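Side-chain contacts in NAD-dependent epimerase/dehydratase (Bacteroides thetaiotaomicron, PDB 3DHN), which probably binds NAD or NADP through a Rossmann-type domain and may act as an epimerase, dehydratase or reductase on a substrate that remains unidentified: residues A[91-96]-A[142-147]; A[113-118]-A[212-217]; A[98-103]-A[153-158]. All coordinates share one frame; numbering follows the deposited sequence.

Contact 1: residues A[91-96]-A[142-147]; sequences VYLTII and GEFYLN
Phe144 reaches out from helix 135-149 and lays one face of its ring over CB of Tyr92. This is a CH-pi contact: Tyr92 CB stands 3.5 Å from the centroid of the Phe144 ring, 8° off the normal. The ring gets there because CG lies anti to the backbone N (chi1 179°), which extends the side chain straight at the neighbouring helix. The two aromatic rings meet obliquely, while the end of Tyr92 leads away from 142-147 and touches Leu141 of that helix.

Both helices pack on the same side of the Rossmann-type sheet, their local axes 11.0 Å apart and inclined at 52°. That spacing suits a large flat side chain, and Met109 of strand 106-110 touches both Tyr92 and Phe144.

The remaining contacts are apolar and fall around the rim of the phenyl ring. Leu93 CG sits at its edge, 3.9 Å from Phe144 CE1. Ile96 CG2, one helical turn on from Tyr92, approaches Phe144 CZ near the ring plane at 4.3 Å. An alanine in place of Phe144 would remove the whole ring and would probably leave a gap between the helices, with Tyr92 CB, Leu93 and Ile96 stripped of their common partner.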
loop_
_atom_site.group_PDB
_atom_site.type_symbol
_atom_site.label_atom_id
_atom_site.label_comp_id
_atom_site.label_asym_id
_atom_site.label_seq_id
_atom_site.Cartn_x
_atom_site.Cartn_y
_atom_site.Cartn_z
ATOM N N VAL A 91 -1.592 -10.251 11.313
ATOM C CA VAL A 91 -1.344 -10.617 9.921
ATOM C C VAL A 91 -0.406 -9.631 9.224
ATOM O O VAL A 91 0.400 -10.037 8.381
ATOM C CB VAL A 91 -2.656 -10.709 9.118
ATOM C CG1 VAL A 91 -2.347 -10.913 7.650
ATOM C CG2 VAL A 91 -3.498 -11.868 9.637
ATOM N N TYR A 92 -0.520 -8.346 9.561
ATOM C CA TYR A 92 0.351 -7.334 8.965
ATOM C C TYR A 92 1.798 -7.687 9.299
ATOM O O TYR A 92 2.696 -7.523 8.474
ATOM C CB TYR A 92 0.041 -5.929 9.507
ATOM C CG TYR A 92 -1.258 -5.310 9.018
ATOM C CD1 TYR A 92 -1.662 -5.440 7.691
ATOM C CD2 TYR A 92 -2.060 -4.550 9.880
ATOM C CE1 TYR A 92 -2.824 -4.834 7.227
ATOM C CE2 TYR A 92 -3.226 -3.940 9.429
ATOM C CZ TYR A 92 -3.603 -4.086 8.099
ATOM O OH TYR A 92 -4.763 -3.497 7.641
ATOM N N LEU A 93 2.008 -8.178 10.521
ATOM C CA LEU A 93 3.338 -8.564 10.990
ATOM C C LEU A 93 3.890 -9.783 10.266
ATOM O O LEU A 93 5.050 -9.795 9.853
ATOM C CB LEU A 93 3.320 -8.860 12.491
ATOM C CG LEU A 93 3.979 -7.846 13.433
ATOM C CD1 LEU A 93 4.061 -8.450 14.836
ATOM C CD2 LEU A 93 5.376 -7.490 12.939
ATOM N N THR A 94 3.060 -10.814 10.134
ATOM C CA THR A 94 3.462 -12.049 9.461
ATOM C C THR A 94 3.956 -11.774 8.044
ATOM O O THR A 94 4.894 -12.406 7.570
ATOM C CB THR A 94 2.288 -13.056 9.390
ATOM O OG1 THR A 94 1.871 -13.398 10.718
ATOM C CG2 THR A 94 2.711 -14.325 8.659
ATOM N N ILE A 95 3.317 -10.824 7.372
ATOM C CA ILE A 95 3.703 -10.475 6.010
ATOM C C ILE A 95 5.102 -9.872 5.919
ATOM O O ILE A 95 5.937 -10.350 5.147
ATOM C CB ILE A 95 2.684 -9.495 5.381
ATOM C CG1 ILE A 95 1.350 -10.217 5.168
ATOM C CG2 ILE A 95 3.215 -8.962 4.053
ATOM C CD1 ILE A 95 0.202 -9.304 4.733
ATOM N N ILE A 96 5.365 -8.828 6.699
ATOM C CA ILE A 96 6.674 -8.183 6.648
ATOM C C ILE A 96 7.774 -9.115 7.143
ATOM O O ILE A 96 8.893 -9.090 6.632
ATOM C CB ILE A 96 6.696 -6.856 7.461
ATOM C CG1 ILE A 96 8.021 -6.127 7.210
ATOM C CG2 ILE A 96 6.521 -7.137 8.946
ATOM C CD1 ILE A 96 8.011 -4.663 7.626
ATOM N N GLY A 142 -3.283 2.074 11.444
ATOM C CA GLY A 142 -2.482 3.173 11.954
ATOM C C GLY A 142 -1.569 2.727 13.076
ATOM O O GLY A 142 -0.446 3.218 13.208
ATOM N N GLU A 143 -2.054 1.783 13.879
ATOM C CA GLU A 143 -1.289 1.271 15.008
ATOM C C GLU A 143 -0.120 0.404 14.556
ATOM O O GLU A 143 0.930 0.374 15.201
ATOM C CB GLU A 143 -2.194 0.472 15.947
ATOM C CG GLU A 143 -2.039 0.871 17.405
ATOM C CD GLU A 143 -2.770 2.163 17.738
ATOM O OE1 GLU A 143 -3.937 2.091 18.187
ATOM O OE2 GLU A 143 -2.185 3.250 17.539
ATOM N N PHE A 144 -0.295 -0.309 13.452
ATOM C CA PHE A 144 0.784 -1.145 12.944
ATOM C C PHE A 144 1.986 -0.283 12.568
ATOM O O PHE A 144 3.114 -0.591 12.931
ATOM C CB PHE A 144 0.336 -1.933 11.713
ATOM C CG PHE A 144 1.415 -2.797 11.139
ATOM C CD1 PHE A 144 1.906 -3.884 11.862
ATOM C CD2 PHE A 144 1.975 -2.504 9.902
ATOM C CE1 PHE A 144 2.941 -4.663 11.360
ATOM C CE2 PHE A 144 3.016 -3.279 9.391
ATOM C CZ PHE A 144 3.500 -4.358 10.123
ATOM N N TYR A 145 1.732 0.799 11.837
ATOM C CA TYR A 145 2.783 1.714 11.408
ATOM C C TYR A 145 3.456 2.358 12.613
ATOM O O TYR A 145 4.676 2.293 12.774
ATOM C CB TYR A 145 2.187 2.799 10.494
ATOM C CG TYR A 145 3.015 4.068 10.355
ATOM C CD1 TYR A 145 4.283 4.039 9.773
ATOM C CD2 TYR A 145 2.533 5.295 10.824
ATOM C CE1 TYR A 145 5.058 5.196 9.667
ATOM C CE2 TYR A 145 3.299 6.466 10.721
ATOM C CZ TYR A 145 4.563 6.403 10.144
ATOM O OH TYR A 145 5.340 7.533 10.055
ATOM N N LEU A 146 2.642 2.963 13.467
ATOM C CA LEU A 146 3.127 3.661 14.653
ATOM C C LEU A 146 3.875 2.809 15.674
ATOM O O LEU A 146 4.903 3.234 16.210
ATOM C CB LEU A 146 1.946 4.341 15.350
ATOM C CG LEU A 146 1.774 5.862 15.355
ATOM C CD1 LEU A 146 2.486 6.512 14.177
ATOM C CD2 LEU A 146 0.283 6.172 15.349
ATOM N N ASN A 147 3.369 1.611 15.949
ATOM C CA ASN A 147 3.991 0.762 16.961
ATOM C C ASN A 147 4.897 -0.358 16.465
ATOM O O ASN A 147 5.576 -1.000 17.268
ATOM C CB ASN A 147 2.910 0.187 17.883
ATOM C CG ASN A 147 2.078 1.274 18.568
ATOM O OD1 ASN A 147 2.615 2.270 19.061
ATOM N ND2 ASN A 147 0.765 1.076 18.612
#

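Contact 2: residues A[113-118]-A[212-217]; sequences AGSLFI and QERFTI
Ser115 and Leu116 close a type I turn that begins at Ala113, tied by the bond from Leu116 N to Ala113 O, and they face the extended strand 213-217. The backbones stay well apart, 8.4 Å between the CA atoms of Leu116 and Thr216, so side chains must bridge the distance. In the strand, Arg214 and Thr216 both point toward the turn, whereas Phe215 between them points away and stacks on Phe160 and His210.

Arg214 is long enough to reach the turn, and bends at chi2 and chi3 bring its guanidinium end-on to Ser115. Arg214 NH1 donates to Ser115 OG (2.9 Å) and Arg214 NH2 to Ser115 O (3.2 Å). The second bond is fairly straight (158° at the hydrogen), but its donor lies above the carbonyl plane, 64° out of it. Serine suits the place because its short side chain, with chi1 57°, sets OG beside its own backbone, close enough for one guanidinium to bond both OG and the carbonyl O.

Leu116 supplies the apolar part. Leu116 CD2 lies over one face of the guanidinium, 3.5 Å from Arg214 NH1, and Leu116 CD1 comes within 3.5 Å of Thr216 OG1. That hydroxyl is hydrogen-bonded to Ser161 O on the adjacent strand 156-161, so its polarity is met although it lies against a leucine methyl.

A buried arginine needs several partners, and Arg214 has them: Asp180 forms a salt bridge with NE, and Ser161 OG receives a further bond from NH1. The Asp180 carboxylate would be expected to offset the positive charge; together the bonds to Ser115, Ser161 and Asp180 are likely to hold the guanidinium's orientation, with the leucine methyl against one face.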
loop_
_atom_site.group_PDB
_atom_site.type_symbol
_atom_site.label_atom_id
_atom_site.label_comp_id
_atom_site.label_asym_id
_atom_site.label_seq_id
_atom_site.Cartn_x
_atom_site.Cartn_y
_atom_site.Cartn_z
ATOM N N ALA A 113 -5.040 6.527 5.922
ATOM C CA ALA A 113 -4.983 7.953 6.224
ATOM C C ALA A 113 -5.088 8.229 7.721
ATOM O O ALA A 113 -4.828 9.347 8.178
ATOM C CB ALA A 113 -6.099 8.687 5.486
ATOM N N GLY A 114 -5.454 7.204 8.480
ATOM C CA GLY A 114 -5.610 7.364 9.915
ATOM C C GLY A 114 -4.446 7.985 10.674
ATOM O O GLY A 114 -4.658 8.805 11.571
ATOM N N SER A 115 -3.216 7.602 10.331
ATOM C CA SER A 115 -2.045 8.131 11.035
ATOM C C SER A 115 -1.554 9.494 10.563
ATOM O O SER A 115 -0.606 10.039 11.122
ATOM C CB SER A 115 -0.892 7.122 10.966
ATOM O OG SER A 115 -0.569 6.800 9.622
ATOM N N LEU A 116 -2.194 10.041 9.535
ATOM C CA LEU A 116 -1.806 11.344 9.013
ATOM C C LEU A 116 -2.263 12.453 9.956
ATOM O O LEU A 116 -3.284 12.316 10.630
ATOM C CB LEU A 116 -2.428 11.570 7.624
ATOM C CG LEU A 116 -1.888 10.729 6.456
ATOM C CD1 LEU A 116 -2.761 10.941 5.223
ATOM C CD2 LEU A 116 -0.441 11.126 6.156
ATOM N N PHE A 117 -1.497 13.541 10.012
ATOM C CA PHE A 117 -1.851 14.676 10.859
ATOM C C PHE A 117 -2.835 15.567 10.104
ATOM O O PHE A 117 -2.689 15.782 8.901
ATOM C CB PHE A 117 -0.607 15.511 11.214
ATOM C CG PHE A 117 0.284 14.889 12.250
ATOM C CD1 PHE A 117 -0.168 14.698 13.555
ATOM C CD2 PHE A 117 1.570 14.477 11.919
ATOM C CE1 PHE A 117 0.650 14.105 14.512
ATOM C CE2 PHE A 117 2.396 13.880 12.868
ATOM C CZ PHE A 117 1.935 13.693 14.167
ATOM N N ILE A 118 -3.844 16.073 10.807
ATOM C CA ILE A 118 -4.823 16.978 10.202
ATOM C C ILE A 118 -4.644 18.333 10.882
ATOM O O ILE A 118 -5.172 19.350 10.443
ATOM C CB ILE A 118 -6.269 16.498 10.412
ATOM C CG1 ILE A 118 -6.592 16.439 11.907
ATOM C CG2 ILE A 118 -6.453 15.136 9.763
ATOM C CD1 ILE A 118 -8.046 16.186 12.205
ATOM N N GLN A 212 12.624 3.668 4.582
ATOM C CA GLN A 212 12.220 3.435 5.966
ATOM C C GLN A 212 11.383 4.598 6.485
ATOM O O GLN A 212 11.704 5.200 7.513
ATOM C CB GLN A 212 13.460 3.246 6.858
ATOM C CG GLN A 212 14.468 2.217 6.331
ATOM C CD GLN A 212 15.626 1.957 7.299
ATOM O OE1 GLN A 212 15.792 0.847 7.803
ATOM N NE2 GLN A 212 16.424 2.981 7.555
ATOM N N GLU A 213 10.309 4.916 5.769
ATOM C CA GLU A 213 9.441 6.015 6.176
ATOM C C GLU A 213 8.086 6.007 5.472
ATOM O O GLU A 213 7.835 5.220 4.552
ATOM C CB GLU A 213 10.138 7.354 5.913
ATOM C CG GLU A 213 10.317 7.705 4.441
ATOM C CD GLU A 213 11.356 8.803 4.228
ATOM O OE1 GLU A 213 11.308 9.816 4.951
ATOM O OE2 GLU A 213 12.217 8.651 3.336
ATOM N N ARG A 214 7.215 6.901 5.913
ATOM C CA ARG A 214 5.888 7.030 5.329
ATOM C C ARG A 214 5.825 8.301 4.495
ATOM O O ARG A 214 6.520 9.283 4.795
ATOM C CB ARG A 214 4.837 7.105 6.450
ATOM C CG ARG A 214 3.385 7.339 5.993
ATOM C CD ARG A 214 3.029 8.827 5.930
ATOM N NE ARG A 214 2.977 9.450 7.251
ATOM C CZ ARG A 214 2.019 9.255 8.154
ATOM N NH1 ARG A 214 0.997 8.450 7.891
ATOM N NH2 ARG A 214 2.095 9.852 9.339
ATOM N N PHE A 215 5.031 8.268 3.423
ATOM C CA PHE A 215 4.799 9.464 2.625
ATOM C C PHE A 215 3.331 9.433 2.216
ATOM O O PHE A 215 2.650 8.412 2.410
ATOM C CB PHE A 215 5.773 9.606 1.426
ATOM C CG PHE A 215 5.503 8.691 0.261
ATOM C CD1 PHE A 215 5.793 7.331 0.328
ATOM C CD2 PHE A 215 5.046 9.217 -0.946
ATOM C CE1 PHE A 215 5.636 6.513 -0.794
ATOM C CE2 PHE A 215 4.886 8.410 -2.065
ATOM C CZ PHE A 215 5.184 7.053 -1.988
ATOM N N THR A 216 2.822 10.547 1.691
ATOM C CA THR A 216 1.417 10.622 1.342
ATOM C C THR A 216 1.139 11.370 0.041
ATOM O O THR A 216 2.045 11.928 -0.581
ATOM C CB THR A 216 0.620 11.254 2.521
ATOM O OG1 THR A 216 -0.789 11.145 2.280
ATOM C CG2 THR A 216 1.006 12.723 2.697
ATOM N N ILE A 217 -0.128 11.391 -0.355
ATOM C CA ILE A 217 -0.523 12.005 -1.611
ATOM C C ILE A 217 -1.909 12.640 -1.511
ATOM O O ILE A 217 -2.695 12.300 -0.618
ATOM C CB ILE A 217 -0.538 10.911 -2.728
ATOM C CG1 ILE A 217 -0.786 11.531 -4.099
ATOM C CG2 ILE A 217 -1.635 9.870 -2.426
ATOM C CD1 ILE A 217 -0.615 10.540 -5.252
#

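Contact 3: residues A[98-103]-A[153-158]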
loop_
_atom_site.group_PDB
_atom_site.type_symbol
_atom_site.label_atom_id
_atom_site.label_comp_id
_atom_site.label_asym_id
_atom_site.label_seq_id
_atom_site.Cartn_x
_atom_site.Cartn_y
_atom_site.Cartn_z
ATOM N N GLY A 98 7.654 -12.300 6.820
ATOM C CA GLY A 98 7.812 -13.330 5.806
ATOM C C GLY A 98 8.695 -12.787 4.701
ATOM O O GLY A 98 9.505 -13.512 4.122
ATOM N N VAL A 99 8.534 -11.500 4.408
ATOM C CA VAL A 99 9.322 -10.839 3.374
ATOM C C VAL A 99 10.797 -10.722 3.787
ATOM O O VAL A 99 11.697 -10.878 2.956
ATOM C CB VAL A 99 8.759 -9.430 3.070
ATOM C CG1 VAL A 99 9.675 -8.696 2.124
ATOM C CG2 VAL A 99 7.367 -9.550 2.455
ATOM N N LYS A 100 11.042 -10.453 5.065
ATOM C CA LYS A 100 12.417 -10.336 5.555
ATOM C C LYS A 100 13.112 -11.699 5.550
ATOM O O LYS A 100 14.271 -11.814 5.160
ATOM C CB LYS A 100 12.438 -9.759 6.977
ATOM C CG LYS A 100 12.150 -8.265 7.050
ATOM C CD LYS A 100 12.371 -7.715 8.456
ATOM C CE LYS A 100 11.425 -8.361 9.463
ATOM N NZ LYS A 100 11.552 -7.785 10.833
ATOM N N LYS A 101 12.393 -12.734 5.969
ATOM C CA LYS A 101 12.972 -14.068 6.021
ATOM C C LYS A 101 13.302 -14.608 4.634
ATOM O O LYS A 101 14.087 -15.544 4.505
ATOM C CB LYS A 101 12.026 -15.021 6.761
ATOM C CG LYS A 101 12.557 -16.441 6.905
ATOM C CD LYS A 101 11.743 -17.236 7.912
ATOM C CE LYS A 101 11.986 -16.725 9.331
ATOM N NZ LYS A 101 13.424 -16.846 9.732
ATOM N N ALA A 102 12.719 -14.004 3.600
ATOM C CA ALA A 102 12.963 -14.428 2.227
ATOM C C ALA A 102 14.219 -13.772 1.658
ATOM O O ALA A 102 14.721 -14.175 0.608
ATOM C CB ALA A 102 11.760 -14.094 1.354
ATOM N N GLY A 103 14.709 -12.744 2.344
ATOM C CA GLY A 103 15.914 -12.071 1.891
ATOM C C GLY A 103 15.763 -10.825 1.035
ATOM O O GLY A 103 16.767 -10.290 0.557
ATOM N N LYS A 153 14.244 -1.739 11.308
ATOM C CA LYS A 153 15.460 -1.256 10.668
ATOM C C LYS A 153 16.118 -2.332 9.816
ATOM O O LYS A 153 17.114 -2.073 9.145
ATOM C CB LYS A 153 16.472 -0.776 11.716
ATOM C CG LYS A 153 16.073 0.488 12.464
ATOM C CD LYS A 153 17.278 1.118 13.142
ATOM C CE LYS A 153 16.920 2.437 13.806
ATOM N NZ LYS A 153 15.963 2.260 14.936
ATOM N N GLU A 154 15.553 -3.534 9.828
ATOM C CA GLU A 154 16.145 -4.629 9.076
ATOM C C GLU A 154 15.651 -4.814 7.650
ATOM O O GLU A 154 15.878 -5.850 7.041
ATOM C CB GLU A 154 16.007 -5.928 9.881
ATOM C CG GLU A 154 16.565 -5.790 11.304
ATOM C CD GLU A 154 16.691 -7.112 12.038
ATOM O OE1 GLU A 154 17.670 -7.848 11.788
ATOM O OE2 GLU A 154 15.807 -7.421 12.863
ATOM N N ILE A 155 14.974 -3.801 7.119
ATOM C CA ILE A 155 14.505 -3.827 5.739
ATOM C C ILE A 155 14.196 -2.398 5.310
ATOM O O ILE A 155 13.924 -1.542 6.150
ATOM C CB ILE A 155 13.226 -4.697 5.575
ATOM C CG1 ILE A 155 12.928 -4.906 4.087
ATOM C CG2 ILE A 155 12.033 -4.026 6.262
ATOM C CD1 ILE A 155 11.830 -5.924 3.826
ATOM N N ASP A 156 14.268 -2.120 4.013
ATOM C CA ASP A 156 13.943 -0.776 3.544
ATOM C C ASP A 156 12.451 -0.744 3.227
ATOM O O ASP A 156 12.022 -1.133 2.142
ATOM C CB ASP A 156 14.767 -0.404 2.306
ATOM C CG ASP A 156 14.397 0.964 1.754
ATOM O OD1 ASP A 156 13.746 1.746 2.487
ATOM O OD2 ASP A 156 14.759 1.266 0.595
ATOM N N TRP A 157 11.660 -0.295 4.198
ATOM C CA TRP A 157 10.210 -0.231 4.049
ATOM C C TRP A 157 9.706 1.160 3.711
ATOM O O TRP A 157 10.355 2.163 3.999
ATOM C CB TRP A 157 9.519 -0.694 5.337
ATOM C CG TRP A 157 9.872 0.139 6.554
ATOM C CD1 TRP A 157 10.947 -0.028 7.375
ATOM C CD2 TRP A 157 9.160 1.281 7.054
ATOM N NE1 TRP A 157 10.952 0.938 8.358
ATOM C CE2 TRP A 157 9.867 1.754 8.184
ATOM C CE3 TRP A 157 7.997 1.953 6.656
ATOM C CZ2 TRP A 157 9.448 2.865 8.921
ATOM C CZ3 TRP A 157 7.581 3.064 7.389
ATOM C CH2 TRP A 157 8.306 3.506 8.509
ATOM N N VAL A 158 8.527 1.205 3.105
ATOM C CA VAL A 158 7.875 2.458 2.745
ATOM C C VAL A 158 6.381 2.230 2.958
ATOM O O VAL A 158 5.800 1.286 2.410
ATOM C CB VAL A 158 8.130 2.835 1.261
ATOM C CG1 VAL A 158 7.415 4.126 0.923
ATOM C CG2 VAL A 158 9.618 3.005 1.005
#
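Val99 begins the contact, near the end of helix 87-101. Val99 CG1, anti to the backbone N (chi1 173°), meets CD1 of Ile155 at 3.9 Å, and the two side chains cross at about a right angle. Both residues are buried, and Phe107 of strand 106-110 touches each, so compact branched apolar side chains suit the place.

Lys100 follows and uses its length in two ways. The first part of the chain is apolar: Lys100 CG packs 4.0 Å from Ile155 CD1 and equally close to Ile155 CB. Farther out, Lys100 CD lies 4.3 Å from Glu154 CB and 4.2 Å from Glu154 O. A bend at chi3 (-62°) then turns the end of the chain, and NZ forms a salt bridge with Glu152, just before the second segment.

Beyond Lys100 the helix finishes in a Schellman motif. Gly103, with positive phi (95°), is the first residue to leave helical geometry, and its N bonds to Lys100 O at 3.0 Å. A beta carbon at these backbone angles would collide with the carbonyl O of Ala102, so glycine is the natural residue.

The contact thus joins the C-terminal end of helix 87-101 to the loop that leads into strand 156-161, within the Rossmann-type alternation of helices and parallel strands. Chemically it passes from apolar to charged along the side chain of Lys100, whose aliphatic part extends the buried surface of Val99 and Ile155 outward. The ammonium is paired with Glu152, while Glu154 OE2 lies 4.7 Å from Lys100 NZ, near enough that its opposite charge may add a modest attraction without a direct bond.

Contacts 1 and 3 both use helix 87-101, with centres about 13 Å apart; they touch where Ile96 CD1 lies 4.3 Å from Ile155 CG2. Tyr145, in the 142-147 segment of contact 1, packs against segments of the other two: Tyr145 CE1 is 3.8 Å from Trp157 CH2, and Tyr145 CD2 is 3.7 Å from Ser115 OG in contact 2, whose centre is about 14 Å from that of contact 1. Contacts 2 and 3, centres about 20 Å apart, meet through neighbouring strands of the central sheet, where Glu213 N lies 3.3 Å from Trp157 O, probably hydrogen-bonded. Contact 1 joins two helices, contact 3 a helix end to a loop, contact 2 a turn to a strand.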